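Local coordinates for 3-hydroxyacyl-CoA dehydrogenase (Burkholderia thailandensis, PDB 4XGN) that catalyses the NAD-dependent oxidation of 3-hydroxyacyl-CoA to 3-oxoacyl-CoA, as a member of the short-chain dehydrogenase family, at the interface of chains A and B. Residues are numbered along the deposited sequence; one frame, centred on the assembly and turned at random. Chains: chain A/B, 3-hydroxyacyl-CoA dehydrogenase.

Contacts 1 and 2 are neighbouring parts of one two-fold interface between copies of the same protein. The centres of their C-alpha atoms lie about 5 Å apart. They share A:Glu230 and A:Met233 of helix 228-240, and B:Met243 of the loop that follows the same helix in chain B. In contact 1 this loop meets the helix and the end of strand 248-251. In contact 2 it meets the segment leading into the helix and, again, A:Glu230 on the helix. Each patch has a twin with the chains exchanged. The deposited assembly holds four copies, and this interface probably helps to join them.

Contact 1: the interface of chains A and B. Residues chain A 230, 233-234, 251-252; chain B 241, 243-244.
B:Asn241 reaches from the loop after helix 228-240 of chain B to the same helix of chain A. Its CG stands anti to the backbone N (chi1 -162°), which carries the amide toward the backbone of A:Glu230. CB lies 3.7 Å from the methyl CE of A:Met233, whose side chain runs past in the opposite direction. CG has the same methyl on its flank. At the tip, the amide nitrogen ND2 donates a hydrogen bond of 3.0 Å to the backbone O of A:Glu230. The acceptor lies 21° out of the amide plane. The oxygen OD1 turns back to its own chain and accepts a hydrogen bond from the backbone N of B:Met243 at 3.1 Å. It also lies near CD1 of A:Leu251 and CB of A:Glu230. This second bond fixes the rotation of the amide, with ND2 toward the partner.

Beside it, A:Leu251 presents one methyl branch to chain B. CD1 lies 3.6 Å from CB of B:Met243 and equally near CD2 of B:Leu244. Farther along B:Met243, CG sits 3.8 Å from the carboxylate carbon CD of A:Glu230, the two side chains crossing at about a right angle. Its CE rests by the backbone of A:Asp252. The patch ties the loop of one subunit to the helix and strand end of the other, and probably helps to hold the oligomer together.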
loop_
_atom_site.group_PDB
_atom_site.type_symbol
_atom_site.label_atom_id
_atom_site.label_comp_id
_atom_site.label_asym_id
_atom_site.label_seq_id
_atom_site.Cartn_x
_atom_site.Cartn_y
_atom_site.Cartn_z
ATOM N N GLU A 230 -4.279 -10.371 22.520
ATOM C CA GLU A 230 -4.328 -10.669 21.087
ATOM C C GLU A 230 -3.203 -9.967 20.346
ATOM O O GLU A 230 -2.682 -10.494 19.354
ATOM C CB GLU A 230 -5.697 -10.305 20.541
ATOM C CG GLU A 230 -6.750 -11.227 21.144
ATOM C CD GLU A 230 -8.187 -10.780 20.995
ATOM O OE1 GLU A 230 -8.516 -9.571 20.925
ATOM O OE2 GLU A 230 -9.045 -11.709 20.987
ATOM N N MET A 233 -0.214 -12.101 21.307
ATOM C CA MET A 233 -0.149 -13.327 20.539
ATOM C C MET A 233 0.570 -13.106 19.216
ATOM O O MET A 233 1.365 -13.963 18.794
ATOM C CB MET A 233 -1.558 -13.831 20.189
ATOM C CG MET A 233 -2.368 -14.501 21.285
ATOM S SD MET A 233 -4.041 -14.758 20.582
ATOM C CE MET A 233 -3.552 -15.708 19.173
ATOM N N LEU A 234 0.275 -11.969 18.548
ATOM C CA LEU A 234 0.945 -11.684 17.301
ATOM C C LEU A 234 2.418 -11.374 17.507
ATOM O O LEU A 234 3.265 -11.763 16.704
ATOM C CB LEU A 234 0.252 -10.538 16.551
ATOM C CG LEU A 234 0.785 -10.198 15.148
ATOM C CD1 LEU A 234 0.842 -11.386 14.232
ATOM C CD2 LEU A 234 -0.037 -9.052 14.597
ATOM N N LEU A 251 -3.691 -5.393 12.617
ATOM C CA LEU A 251 -4.367 -6.289 13.554
ATOM C C LEU A 251 -5.595 -5.507 14.021
ATOM O O LEU A 251 -5.528 -4.730 14.963
ATOM C CB LEU A 251 -3.470 -6.629 14.748
ATOM C CG LEU A 251 -4.046 -7.557 15.816
ATOM C CD1 LEU A 251 -4.229 -8.959 15.240
ATOM C CD2 LEU A 251 -3.117 -7.576 17.022
ATOM N N ASP A 252 -6.717 -5.681 13.328
ATOM C CA ASP A 252 -7.766 -4.683 13.429
ATOM C C ASP A 252 -9.203 -5.156 13.168
ATOM O O ASP A 252 -10.073 -4.341 13.063
ATOM C CB ASP A 252 -7.430 -3.531 12.491
ATOM C CG ASP A 252 -7.430 -3.937 11.016
ATOM O OD1 ASP A 252 -7.815 -5.109 10.678
ATOM O OD2 ASP A 252 -7.015 -3.079 10.203
ATOM N N ASN B 241 -5.684 -16.251 16.140
ATOM C CA ASN B 241 -5.808 -14.843 16.545
ATOM C C ASN B 241 -7.141 -14.222 16.127
ATOM O O ASN B 241 -7.313 -13.888 14.965
ATOM C CB ASN B 241 -4.634 -14.026 16.015
ATOM C CG ASN B 241 -4.491 -12.702 16.750
ATOM O OD1 ASN B 241 -5.512 -12.067 17.098
ATOM N ND2 ASN B 241 -3.241 -12.316 17.053
ATOM N N MET B 243 -8.346 -11.324 16.243
ATOM C CA MET B 243 -8.302 -9.979 15.685
ATOM C C MET B 243 -7.745 -9.904 14.268
ATOM O O MET B 243 -7.803 -8.820 13.662
ATOM C CB MET B 243 -7.531 -9.069 16.651
ATOM C CG MET B 243 -8.356 -8.691 17.865
ATOM S SD MET B 243 -9.758 -7.640 17.465
ATOM C CE MET B 243 -8.948 -6.199 16.785
ATOM N N LEU B 244 -7.232 -11.006 13.692
ATOM C CA LEU B 244 -6.685 -10.905 12.331
ATOM C C LEU B 244 -7.801 -11.066 11.302
ATOM O O LEU B 244 -8.347 -12.150 11.169
ATOM C CB LEU B 244 -5.592 -11.926 12.080
ATOM C CG LEU B 244 -4.216 -11.641 12.718
ATOM C CD1 LEU B 244 -3.318 -12.849 12.666
ATOM C CD2 LEU B 244 -3.496 -10.483 12.035
#

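Contact 2: the interface of chains A and B. Residues chain A 222, 224, 226, 230, 233; chain B 242-243.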
loop_
_atom_site.group_PDB
_atom_site.type_symbol
_atom_site.label_atom_id
_atom_site.label_comp_id
_atom_site.label_asym_id
_atom_site.label_seq_id
_atom_site.Cartn_x
_atom_site.Cartn_y
_atom_site.Cartn_z
ATOM N N PRO A 222 -13.921 -9.331 14.895
ATOM C CA PRO A 222 -15.034 -9.426 15.846
ATOM C C PRO A 222 -15.541 -8.022 16.222
ATOM O O PRO A 222 -14.745 -7.079 16.273
ATOM C CB PRO A 222 -14.376 -10.076 17.068
ATOM C CG PRO A 222 -12.958 -9.601 17.007
ATOM C CD PRO A 222 -12.615 -9.504 15.533
ATOM N N ARG A 224 -15.892 -5.842 18.473
ATOM C CA ARG A 224 -15.460 -5.447 19.812
ATOM C C ARG A 224 -14.059 -4.887 19.733
ATOM O O ARG A 224 -13.358 -5.068 18.731
ATOM C CB ARG A 224 -15.459 -6.662 20.757
ATOM C CG ARG A 224 -14.535 -7.791 20.298
ATOM C CD ARG A 224 -14.221 -8.737 21.424
ATOM N NE ARG A 224 -13.518 -9.926 20.984
ATOM C CZ ARG A 224 -12.196 -10.048 20.847
ATOM N NH1 ARG A 224 -11.351 -9.037 21.087
ATOM N NH2 ARG A 224 -11.714 -11.234 20.510
ATOM N N GLY A 226 -10.081 -4.864 20.617
ATOM C CA GLY A 226 -9.065 -5.877 20.737
ATOM C C GLY A 226 -8.645 -6.029 22.209
ATOM O O GLY A 226 -8.698 -5.059 22.975
ATOM N N GLU A 230 -4.279 -10.371 22.520
ATOM C CA GLU A 230 -4.328 -10.669 21.087
ATOM C C GLU A 230 -3.203 -9.967 20.346
ATOM O O GLU A 230 -2.682 -10.494 19.354
ATOM C CB GLU A 230 -5.697 -10.305 20.541
ATOM C CG GLU A 230 -6.750 -11.227 21.144
ATOM C CD GLU A 230 -8.187 -10.780 20.995
ATOM O OE1 GLU A 230 -8.516 -9.571 20.925
ATOM O OE2 GLU A 230 -9.045 -11.709 20.987
ATOM N N MET A 233 -0.214 -12.101 21.307
ATOM C CA MET A 233 -0.149 -13.327 20.539
ATOM C C MET A 233 0.570 -13.106 19.216
ATOM O O MET A 233 1.365 -13.963 18.794
ATOM C CB MET A 233 -1.558 -13.831 20.189
ATOM C CG MET A 233 -2.368 -14.501 21.285
ATOM S SD MET A 233 -4.041 -14.758 20.582
ATOM C CE MET A 233 -3.552 -15.708 19.173
ATOM N N PRO B 242 -8.063 -14.002 17.087
ATOM C CA PRO B 242 -9.385 -13.489 16.738
ATOM C C PRO B 242 -9.428 -12.092 16.119
ATOM O O PRO B 242 -10.395 -11.775 15.464
ATOM C CB PRO B 242 -10.130 -13.514 18.071
ATOM C CG PRO B 242 -9.470 -14.573 18.800
ATOM C CD PRO B 242 -8.007 -14.303 18.518
ATOM N N MET B 243 -8.346 -11.324 16.243
ATOM C CA MET B 243 -8.302 -9.979 15.685
ATOM C C MET B 243 -7.745 -9.904 14.268
ATOM O O MET B 243 -7.803 -8.820 13.662
ATOM C CB MET B 243 -7.531 -9.069 16.651
ATOM C CG MET B 243 -8.356 -8.691 17.865
ATOM S SD MET B 243 -9.758 -7.640 17.465
ATOM C CE MET B 243 -8.948 -6.199 16.785
#
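The apolar contacts across the interface centre on B:Met243. The sulfur SD of B:Met243 lies 3.8 Å from CG of A:Pro222 and about as far from CA of A:Gly226. The sulfur therefore sits between the ring of A:Pro222 and the alpha carbon of A:Gly226. Bends at chi2 (-67°) and chi3 (-62°) fold the chain, and its methyl CE also comes near CA of A:Gly226. A:Pro222 and B:Met243 cross at about a right angle. The ring of A:Pro222, which follows a cis peptide bond, also turns CD toward the backbone O of B:Pro242.

An ion pair within chain A backs the contact. A:Arg224 grips the carboxylate of A:Glu230 end-on with two nitrogens. NH1 donates to OE1 at 2.9 Å, nearly straight and in the guanidinium plane. NH2 donates to OE2 at 2.8 Å, with that oxygen tilted 16° from the plane, and this pair is a salt bridge. Both oxygens use their syn lone pairs. The paired bonds hold the two flat groups edge to edge. A:Pro222 places CG 3.9 Å above the centre of the guanidinium, over one face.

The ring of B:Pro242 also touches the ion pair. Its CB lies 3.6 Å from OE2 of A:Glu230 and 3.7 Å from NH2 of A:Arg224. CG and CD of the ring stay close to OE2 as well. The proline thus packs beside the junction of the two charged groups, and its ring crosses A:Glu230 at about a right angle. The ion pair links the segment before helix 228-240 to the helix itself. This probably gives chain A a firm surface for the loop of chain B and supports subunit assembly.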